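Long-range contacts in Cas13d (uncultured Ruminococcus sp, PDB 6IV9), which binds a CRISPR RNA as a Cas13d effector and, through two HEPN domains, matures that guide and probably cuts target RNA that pairs with it: residues Lys250-Gly255 / Ser578-Met583; Phe257-Pro262 / Thr506-Gly511; Asp316-Leu321 / Ile502-Tyr507. The protein carries 2 engineered substitutions. All coordinates share one frame; numbering follows the deposited sequence.

Interaction 1: Lys250-Gly255 / Ser578-Met583; sequences KTKRLG and SAKLTM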
loop_
_atom_site.group_PDB
_atom_site.type_symbol
_atom_site.label_atom_id
_atom_site.label_comp_id
_atom_site.label_asym_id
_atom_site.label_seq_id
_atom_site.Cartn_x
_atom_site.Cartn_y
_atom_site.Cartn_z
ATOM N N LYS A 250 7.090 18.893 -20.292
ATOM C CA LYS A 250 7.546 18.626 -21.680
ATOM C C LYS A 250 7.569 17.121 -21.984
ATOM O O LYS A 250 7.406 16.758 -23.128
ATOM C CB LYS A 250 8.829 19.407 -21.967
ATOM C CG LYS A 250 8.652 20.917 -21.925
ATOM C CD LYS A 250 9.833 21.746 -22.384
ATOM C CE LYS A 250 10.999 21.720 -21.431
ATOM N NZ LYS A 250 11.825 22.946 -21.484
ATOM N N THR A 251 7.787 16.281 -20.980
ATOM C CA THR A 251 7.865 14.823 -21.240
ATOM C C THR A 251 6.536 14.261 -21.724
ATOM O O THR A 251 6.589 13.262 -22.393
ATOM C CB THR A 251 8.371 14.025 -20.038
ATOM O OG1 THR A 251 7.349 13.973 -19.052
ATOM C CG2 THR A 251 9.656 14.561 -19.461
ATOM N N LYS A 252 5.435 14.783 -21.187
ATOM C CA LYS A 252 4.045 14.332 -21.439
ATOM C C LYS A 252 3.743 13.066 -20.617
ATOM O O LYS A 252 2.632 12.555 -20.710
ATOM C CB LYS A 252 3.761 14.134 -22.927
ATOM C CG LYS A 252 4.056 15.320 -23.824
ATOM C CD LYS A 252 3.417 16.585 -23.347
ATOM C CE LYS A 252 3.658 17.774 -24.249
ATOM N NZ LYS A 252 3.477 19.050 -23.523
ATOM N N ARG A 253 4.696 12.655 -19.785
ATOM C CA ARG A 253 4.638 11.430 -18.940
ATOM C C ARG A 253 3.609 11.551 -17.805
ATOM O O ARG A 253 3.184 10.527 -17.280
ATOM C CB ARG A 253 6.033 11.069 -18.446
ATOM C CG ARG A 253 6.921 10.497 -19.534
ATOM C CD ARG A 253 7.636 9.250 -19.066
ATOM N NE ARG A 253 8.436 8.620 -20.090
ATOM C CZ ARG A 253 9.518 9.154 -20.592
ATOM N NH1 ARG A 253 9.997 10.266 -20.080
ATOM N NH2 ARG A 253 10.127 8.573 -21.599
ATOM N N LEU A 254 3.139 12.766 -17.509
ATOM C CA LEU A 254 2.133 12.988 -16.433
ATOM C C LEU A 254 0.814 12.305 -16.797
ATOM O O LEU A 254 0.046 11.987 -15.918
ATOM C CB LEU A 254 1.947 14.478 -16.150
ATOM C CG LEU A 254 2.991 15.078 -15.217
ATOM C CD1 LEU A 254 2.803 16.574 -15.077
ATOM C CD2 LEU A 254 2.966 14.408 -13.856
ATOM N N GLY A 255 0.617 12.031 -18.077
ATOM C CA GLY A 255 -0.585 11.355 -18.585
ATOM C C GLY A 255 -0.696 9.944 -18.043
ATOM O O GLY A 255 -1.786 9.411 -17.978
ATOM N N SER A 578 -4.952 10.166 -23.479
ATOM C CA SER A 578 -4.762 10.341 -24.933
ATOM C C SER A 578 -3.309 9.922 -25.120
ATOM O O SER A 578 -2.466 10.572 -24.556
ATOM C CB SER A 578 -4.937 11.771 -25.314
ATOM O OG SER A 578 -6.302 12.134 -25.273
ATOM N N ALA A 579 -3.038 8.816 -25.800
ATOM C CA ALA A 579 -1.622 8.409 -25.900
ATOM C C ALA A 579 -0.832 9.457 -26.684
ATOM O O ALA A 579 -1.263 9.868 -27.744
ATOM C CB ALA A 579 -1.493 7.043 -26.496
ATOM N N LYS A 580 0.298 9.842 -26.123
ATOM C CA LYS A 580 1.220 10.827 -26.714
ATOM C C LYS A 580 2.378 10.086 -27.362
ATOM O O LYS A 580 2.616 8.945 -27.011
ATOM C CB LYS A 580 1.773 11.684 -25.584
ATOM C CG LYS A 580 0.713 12.414 -24.791
ATOM C CD LYS A 580 0.296 13.677 -25.471
ATOM C CE LYS A 580 -0.392 14.642 -24.538
ATOM N NZ LYS A 580 -1.811 14.285 -24.367
ATOM N N LEU A 581 3.167 10.800 -28.151
ATOM C CA LEU A 581 4.311 10.170 -28.841
ATOM C C LEU A 581 5.261 9.568 -27.808
ATOM O O LEU A 581 5.790 8.516 -28.061
ATOM C CB LEU A 581 5.050 11.210 -29.677
ATOM C CG LEU A 581 6.350 10.697 -30.284
ATOM C CD1 LEU A 581 6.105 9.458 -31.111
ATOM C CD2 LEU A 581 7.014 11.763 -31.124
ATOM N N THR A 582 5.423 10.218 -26.665
ATOM C CA THR A 582 6.364 9.718 -25.642
ATOM C C THR A 582 5.922 8.329 -25.186
ATOM O O THR A 582 6.759 7.496 -24.973
ATOM C CB THR A 582 6.414 10.656 -24.436
ATOM O OG1 THR A 582 7.046 11.856 -24.850
ATOM C CG2 THR A 582 7.198 10.071 -23.288
ATOM N N MET A 583 4.630 8.142 -25.008
ATOM C CA MET A 583 4.100 6.836 -24.563
ATOM C C MET A 583 4.346 5.769 -25.630
ATOM O O MET A 583 4.686 4.665 -25.276
ATOM C CB MET A 583 2.617 6.964 -24.250
ATOM C CG MET A 583 2.386 7.886 -23.088
ATOM S SD MET A 583 0.675 8.261 -22.876
ATOM C CE MET A 583 0.819 9.389 -21.495
HETATM O O HOH W 1 7.090 14.788 -25.408
#
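Thr582 meets the last turn of helix 232-251 through one hydroxyl: OG1 donates to Thr251 O at 2.9 Å, with the donor tilted 26° from the carbonyl plane. Its chi1 of -69° sets OG1 beside the backbone N and CG2 anti to it. Water 1 donates both to OG1 and to Lys250 O, adding a second link to the same helix end. Thr582 CG2 lies beside that same Thr251 O and also 3.7 Å from Arg253 CZ, over one face of the guanidinium but offset toward its rim. Arg253 NH1 bonds to Met197 O and NH2 forms a salt bridge with Asp586, which holds the group's rotation. On this tight side Met583 also takes part, its chain extended beyond CG so that CE stands 3.7 Å from Lys252 O and 3.8 Å from Gly255 CA. The other side is looser and nearer solvent. There the evidence is an aliphatic touch at longer distance, Lys252 CB to Lys580 CG at 4.0 Å, after which the Lys252 chain turns at chi2 and leads off from the contact; its NZ forms a salt bridge with Glu261 OE1. The chain leaves the helix at Lys252 with positive phi, and Arg253 N closes an ST turn onto Thr251 OG1, which is also hydrogen-bonded to Leu248 O. With Lys580 at the N-cap position, the contact is a helix C-terminus meeting the first turn of helix 581-591, a surface junction between helices.

Interaction 2: Phe257-Pro262 / Thr506-Gly511; sequences FGLEEP and TYFLDG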
loop_
_atom_site.group_PDB
_atom_site.type_symbol
_atom_site.label_atom_id
_atom_site.label_comp_id
_atom_site.label_asym_id
_atom_site.label_seq_id
_atom_site.Cartn_x
_atom_site.Cartn_y
_atom_site.Cartn_z
ATOM N N PHE A 257 -0.347 9.074 -15.059
ATOM C CA PHE A 257 -1.018 9.221 -13.747
ATOM C C PHE A 257 -2.444 9.724 -13.909
ATOM O O PHE A 257 -3.089 9.947 -12.919
ATOM C CB PHE A 257 -0.306 10.289 -12.935
ATOM C CG PHE A 257 1.088 9.949 -12.502
ATOM C CD1 PHE A 257 1.415 8.675 -12.091
ATOM C CD2 PHE A 257 2.059 10.918 -12.456
ATOM C CE1 PHE A 257 2.694 8.384 -11.659
ATOM C CE2 PHE A 257 3.338 10.627 -12.031
ATOM C CZ PHE A 257 3.654 9.357 -11.632
ATOM N N GLY A 258 -2.911 9.891 -15.132
ATOM C CA GLY A 258 -4.252 10.461 -15.301
ATOM C C GLY A 258 -4.207 11.977 -15.274
ATOM O O GLY A 258 -5.255 12.555 -15.167
ATOM N N LEU A 259 -3.011 12.564 -15.263
ATOM C CA LEU A 259 -2.825 14.037 -15.325
ATOM C C LEU A 259 -2.532 14.464 -16.766
ATOM O O LEU A 259 -1.422 14.831 -17.061
ATOM C CB LEU A 259 -1.701 14.459 -14.394
ATOM C CG LEU A 259 -2.010 14.243 -12.926
ATOM C CD1 LEU A 259 -0.822 14.627 -12.082
ATOM C CD2 LEU A 259 -3.233 15.042 -12.539
ATOM N N GLU A 260 -3.554 14.428 -17.585
ATOM C CA GLU A 260 -3.507 14.806 -19.007
ATOM C C GLU A 260 -3.497 16.327 -19.158
ATOM O O GLU A 260 -4.356 16.958 -18.608
ATOM C CB GLU A 260 -4.831 14.311 -19.570
ATOM C CG GLU A 260 -5.048 14.620 -21.026
ATOM C CD GLU A 260 -5.503 13.370 -21.741
ATOM O OE1 GLU A 260 -6.676 13.302 -22.107
ATOM O OE2 GLU A 260 -4.685 12.457 -21.856
ATOM N N GLU A 261 -2.597 16.868 -19.975
ATOM C CA GLU A 261 -2.621 18.321 -20.279
ATOM C C GLU A 261 -3.872 18.592 -21.117
ATOM O O GLU A 261 -4.346 17.690 -21.763
ATOM C CB GLU A 261 -1.356 18.767 -21.014
ATOM C CG GLU A 261 -1.286 18.271 -22.437
ATOM C CD GLU A 261 -0.073 18.619 -23.283
ATOM O OE1 GLU A 261 0.878 19.165 -22.756
ATOM O OE2 GLU A 261 -0.099 18.320 -24.476
ATOM N N PRO A 262 -4.430 19.815 -21.137
ATOM C CA PRO A 262 -5.624 20.105 -21.927
ATOM C C PRO A 262 -5.404 19.926 -23.432
ATOM O O PRO A 262 -4.309 20.026 -23.873
ATOM C CB PRO A 262 -5.881 21.593 -21.658
ATOM C CG PRO A 262 -5.219 21.841 -20.343
ATOM C CD PRO A 262 -3.995 20.960 -20.362
ATOM N N THR A 506 -3.395 9.329 -4.518
ATOM C CA THR A 506 -3.720 8.085 -5.270
ATOM C C THR A 506 -3.481 8.227 -6.772
ATOM O O THR A 506 -3.335 7.230 -7.427
ATOM C CB THR A 506 -5.094 7.513 -4.929
ATOM O OG1 THR A 506 -6.073 8.330 -5.544
ATOM C CG2 THR A 506 -5.314 7.372 -3.442
ATOM N N TYR A 507 -3.390 9.445 -7.275
ATOM C CA TYR A 507 -3.113 9.671 -8.713
ATOM C C TYR A 507 -1.756 9.061 -9.083
ATOM O O TYR A 507 -1.579 8.639 -10.184
ATOM C CB TYR A 507 -3.040 11.164 -9.008
ATOM C CG TYR A 507 -4.342 11.741 -9.479
ATOM C CD1 TYR A 507 -5.377 11.974 -8.603
ATOM C CD2 TYR A 507 -4.547 12.020 -10.809
ATOM C CE1 TYR A 507 -6.582 12.490 -9.037
ATOM C CE2 TYR A 507 -5.743 12.532 -11.264
ATOM C CZ TYR A 507 -6.763 12.775 -10.373
ATOM O OH TYR A 507 -7.922 13.288 -10.854
ATOM N N PHE A 508 -0.829 9.081 -8.140
ATOM C CA PHE A 508 0.556 8.621 -8.378
ATOM C C PHE A 508 0.718 7.135 -8.062
ATOM O O PHE A 508 1.798 6.640 -8.256
ATOM C CB PHE A 508 1.493 9.454 -7.513
ATOM C CG PHE A 508 1.379 10.935 -7.747
ATOM C CD1 PHE A 508 1.754 11.486 -8.957
ATOM C CD2 PHE A 508 0.883 11.771 -6.771
ATOM C CE1 PHE A 508 1.639 12.847 -9.183
ATOM C CE2 PHE A 508 0.772 13.129 -6.999
ATOM C CZ PHE A 508 1.157 13.666 -8.196
ATOM N N LEU A 509 -0.355 6.458 -7.678
ATOM C CA LEU A 509 -0.231 5.065 -7.190
ATOM C C LEU A 509 -1.001 4.050 -8.032
ATOM O O LEU A 509 -2.005 4.374 -8.602
ATOM C CB LEU A 509 -0.754 5.008 -5.752
ATOM C CG LEU A 509 -0.077 5.931 -4.749
ATOM C CD1 LEU A 509 -0.681 5.767 -3.379
ATOM C CD2 LEU A 509 1.412 5.694 -4.705
ATOM N N ASP A 510 -0.479 2.835 -8.026
ATOM C CA ASP A 510 -1.071 1.630 -8.650
ATOM C C ASP A 510 -2.187 1.126 -7.720
ATOM O O ASP A 510 -2.160 1.459 -6.552
ATOM C CB ASP A 510 0.070 0.629 -8.838
ATOM C CG ASP A 510 -0.292 -0.695 -9.463
ATOM O OD1 ASP A 510 -0.369 -0.759 -10.683
ATOM O OD2 ASP A 510 -0.546 -1.619 -8.708
ATOM N N GLY A 511 -3.054 0.253 -8.209
ATOM C CA GLY A 511 -4.154 -0.237 -7.368
ATOM C C GLY A 511 -3.641 -0.925 -6.119
ATOM O O GLY A 511 -4.242 -0.760 -5.087
#
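An edge-to-face aromatic pair, Phe257 with Phe508, joins the loop between helices 232-251 and 267-291 to the turn between helices 497-505 and 511-535. The ring centroids lie 5.0 Å apart and the planes stand at 83°, which defines the T shape: Phe508 presents its edge, with CD1 3.6 Å from Phe257 CD2 and displaced toward the rim of the Phe257 face. The backbone of Phe508 uses that ring as well, since its CA sits 4.2 Å from the Phe257 centroid and 29° off the normal, an off-centre CH-pi contact. The bond from CA to CB of Phe257 points at the 506-511 turn, and chi1 of -67° sets CG beside the backbone N. Leu259 reaches across with both methyls: CD2 packs 3.7 Å from Tyr507 CD2, while CD1 makes a longer approach of 4.2 Å to Phe508 CE1. The T-shaped pair, extended by Leu259 and Tyr507, thus lies between two interhelical connections, with Leu194 and Met197 of helix 168-197 touching Phe257, and Met280 of helix 267-291 touching both Leu259 and Tyr507. No hydrogen bond crosses between the segments. Instead, carbonyl oxygens lie close to the Tyr507 ring: Phe257 O is 3.3 Å from Tyr507 CD2, and Gly258 O is in plane at the ring's edge. Gly258 adopts positive phi, a backbone region where its lack of a side chain avoids a clash with the carbonyl before it. The turn is held by Leu509 N bonding to Thr506 O at 3.1 Å, and its Phe508 O accepts from Lys637 of helix 630-638. Asp510 then occupies the N-cap position of helix 511-535, its OD2 accepting from Lys512 N.

Interaction 3: Asp316-Leu321 / Ile502-Tyr507; sequences DTLDYL and IYMLTY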
loop_
_atom_site.group_PDB
_atom_site.type_symbol
_atom_site.label_atom_id
_atom_site.label_comp_id
_atom_site.label_asym_id
_atom_site.label_seq_id
_atom_site.Cartn_x
_atom_site.Cartn_y
_atom_site.Cartn_z
ATOM N N ASP A 316 -8.608 24.392 -3.390
ATOM C CA ASP A 316 -9.420 24.414 -4.629
ATOM C C ASP A 316 -8.977 23.262 -5.535
ATOM O O ASP A 316 -9.805 22.663 -6.162
ATOM C CB ASP A 316 -9.318 25.770 -5.313
ATOM C CG ASP A 316 -10.106 26.841 -4.589
ATOM O OD1 ASP A 316 -10.971 26.495 -3.809
ATOM O OD2 ASP A 316 -9.827 27.988 -4.818
ATOM N N THR A 317 -7.676 23.021 -5.615
ATOM C CA THR A 317 -7.186 21.905 -6.451
ATOM C C THR A 317 -7.695 20.577 -5.884
ATOM O O THR A 317 -8.173 19.777 -6.649
ATOM C CB THR A 317 -5.661 21.912 -6.563
ATOM O OG1 THR A 317 -5.258 23.031 -7.345
ATOM C CG2 THR A 317 -5.123 20.628 -7.147
ATOM N N LEU A 318 -7.631 20.399 -4.574
ATOM C CA LEU A 318 -8.083 19.121 -3.970
ATOM C C LEU A 318 -9.566 18.920 -4.266
ATOM O O LEU A 318 -9.932 17.840 -4.622
ATOM C CB LEU A 318 -7.814 19.139 -2.469
ATOM C CG LEU A 318 -6.343 19.148 -2.084
ATOM C CD1 LEU A 318 -6.191 19.030 -0.591
ATOM C CD2 LEU A 318 -5.611 18.025 -2.778
ATOM N N ASP A 319 -10.360 19.976 -4.139
ATOM C CA ASP A 319 -11.807 19.889 -4.443
ATOM C C ASP A 319 -12.020 19.573 -5.919
ATOM O O ASP A 319 -12.872 18.797 -6.224
ATOM C CB ASP A 319 -12.517 21.175 -4.042
ATOM C CG ASP A 319 -12.734 21.247 -2.547
ATOM O OD1 ASP A 319 -12.823 20.204 -1.934
ATOM O OD2 ASP A 319 -12.795 22.340 -2.037
ATOM N N TYR A 320 -11.231 20.177 -6.785
ATOM C CA TYR A 320 -11.412 19.958 -8.231
ATOM C C TYR A 320 -11.195 18.483 -8.577
ATOM O O TYR A 320 -11.964 17.928 -9.325
ATOM C CB TYR A 320 -10.404 20.822 -8.981
ATOM C CG TYR A 320 -10.473 20.694 -10.472
ATOM C CD1 TYR A 320 -9.840 19.666 -11.129
ATOM C CD2 TYR A 320 -11.195 21.590 -11.224
ATOM C CE1 TYR A 320 -9.905 19.537 -12.499
ATOM C CE2 TYR A 320 -11.275 21.478 -12.595
ATOM C CZ TYR A 320 -10.625 20.450 -13.236
ATOM O OH TYR A 320 -10.711 20.338 -14.585
ATOM N N LEU A 321 -10.137 17.883 -8.044
ATOM C CA LEU A 321 -9.854 16.471 -8.376
ATOM C C LEU A 321 -10.963 15.563 -7.853
ATOM O O LEU A 321 -11.423 14.746 -8.599
ATOM C CB LEU A 321 -8.505 16.086 -7.767
ATOM C CG LEU A 321 -7.305 16.919 -8.204
ATOM C CD1 LEU A 321 -6.098 16.613 -7.341
ATOM C CD2 LEU A 321 -6.996 16.701 -9.674
ATOM N N ILE A 502 -5.393 12.750 0.714
ATOM C CA ILE A 502 -5.061 11.315 0.492
ATOM C C ILE A 502 -5.589 10.884 -0.877
ATOM O O ILE A 502 -4.876 10.227 -1.589
ATOM C CB ILE A 502 -5.577 10.427 1.635
ATOM C CG1 ILE A 502 -4.966 10.849 2.971
ATOM C CG2 ILE A 502 -5.324 8.971 1.318
ATOM C CD1 ILE A 502 -3.474 10.837 3.009
ATOM N N TYR A 503 -6.776 11.335 -1.256
ATOM C CA TYR A 503 -7.310 10.965 -2.584
ATOM C C TYR A 503 -6.368 11.491 -3.671
ATOM O O TYR A 503 -6.122 10.811 -4.616
ATOM C CB TYR A 503 -8.712 11.514 -2.837
ATOM C CG TYR A 503 -9.142 11.277 -4.256
ATOM C CD1 TYR A 503 -9.574 10.034 -4.662
ATOM C CD2 TYR A 503 -9.032 12.256 -5.219
ATOM C CE1 TYR A 503 -9.923 9.773 -5.969
ATOM C CE2 TYR A 503 -9.378 12.017 -6.535
ATOM C CZ TYR A 503 -9.818 10.768 -6.914
ATOM O OH TYR A 503 -10.145 10.494 -8.197
ATOM N N MET A 504 -5.839 12.690 -3.482
ATOM C CA MET A 504 -4.933 13.323 -4.468
ATOM C C MET A 504 -3.680 12.455 -4.644
ATOM O O MET A 504 -3.313 12.207 -5.747
ATOM C CB MET A 504 -4.533 14.722 -4.000
ATOM C CG MET A 504 -3.600 15.425 -4.940
ATOM S SD MET A 504 -1.875 15.029 -4.662
ATOM C CE MET A 504 -1.616 15.879 -3.114
ATOM N N LEU A 505 -3.157 11.900 -3.558
ATOM C CA LEU A 505 -1.943 11.049 -3.559
ATOM C C LEU A 505 -2.161 9.820 -4.443
ATOM O O LEU A 505 -1.241 9.385 -5.061
ATOM C CB LEU A 505 -1.702 10.575 -2.131
ATOM C CG LEU A 505 -0.560 11.225 -1.363
ATOM C CD1 LEU A 505 -0.179 12.586 -1.891
ATOM C CD2 LEU A 505 -0.846 11.243 0.120
ATOM N N THR A 506 -3.395 9.329 -4.518
ATOM C CA THR A 506 -3.720 8.085 -5.270
ATOM C C THR A 506 -3.481 8.227 -6.772
ATOM O O THR A 506 -3.335 7.230 -7.427
ATOM C CB THR A 506 -5.094 7.513 -4.929
ATOM O OG1 THR A 506 -6.073 8.330 -5.544
ATOM C CG2 THR A 506 -5.314 7.372 -3.442
ATOM N N TYR A 507 -3.390 9.445 -7.275
ATOM C CA TYR A 507 -3.113 9.671 -8.713
ATOM C C TYR A 507 -1.756 9.061 -9.083
ATOM O O TYR A 507 -1.579 8.639 -10.184
ATOM C CB TYR A 507 -3.040 11.164 -9.008
ATOM C CG TYR A 507 -4.342 11.741 -9.479
ATOM C CD1 TYR A 507 -5.377 11.974 -8.603
ATOM C CD2 TYR A 507 -4.547 12.020 -10.809
ATOM C CE1 TYR A 507 -6.582 12.490 -9.037
ATOM C CE2 TYR A 507 -5.743 12.532 -11.264
ATOM C CZ TYR A 507 -6.763 12.775 -10.373
ATOM O OH TYR A 507 -7.922 13.288 -10.854
HETATM O O HOH W 2 -10.186 12.578 -9.929
#
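Leu318 and Met504 bring helix 312-330 and helix 497-505 closest, with CA atoms 6.6 Å apart. The direct side-chain contacts are apolar, with tyrosine hydroxyls at one side. Met504 has CG anti to its backbone N (chi1 179°), which places CG 3.7 Å from Leu321 CD1. One turn earlier in the facing helix, Leu318 CD2 lies 3.7 Å from Met504 CB. The other branch of Leu321, CD2, lies 3.7 Å from Tyr507 OH; Leu321 thus straddles Met504 and Tyr507 with its two methyls. Tyr503 adds a looser approach, CE2 to Leu321 CB at 4.3 Å. Polar evidence comes from water 2, which donates to Leu321 O and is hydrogen-bonded to Tyr503 OH, lying in the plane of that ring; its approach to Tyr507 OH is short enough to be doubtful. Within 502-507, Tyr503 O accepts from both Thr506 N and Thr506 OG1, the hydroxyl bond (2.6 Å) falling on a lone pair in the carbonyl plane. Met280 and Ile283 of helix 267-291 also touch Met504. The spacing of Leu318 and Leu321 against Tyr503, Met504 and Tyr507 is that of buried helix-to-helix packing in an alpha-helical fold.

Overall arrangement
Interactions 1 and 2 touch directly: Lys252 NZ of interaction 1 forms a salt bridge with Glu261 OE1 of interaction 2 at 2.7 Å, and their centres are about 12 Å apart. Ser578 N probably also bonds to Glu260 OE2, although Glu260 is poorly ordered. Interactions 2 and 3 have centres about 10 Å apart, and residues Thr506 and Tyr507 belong to both. Interactions 1 and 3 do not touch, their centres lying about 21 Å apart. Along the chain, interactions 2 and 3 both fall inside the loop closed by interaction 1. Measured from nearest atoms, the bound RNA is about 5 Å from interaction 2, about 9 Å from interaction 1 and about 10 Å from interaction 3.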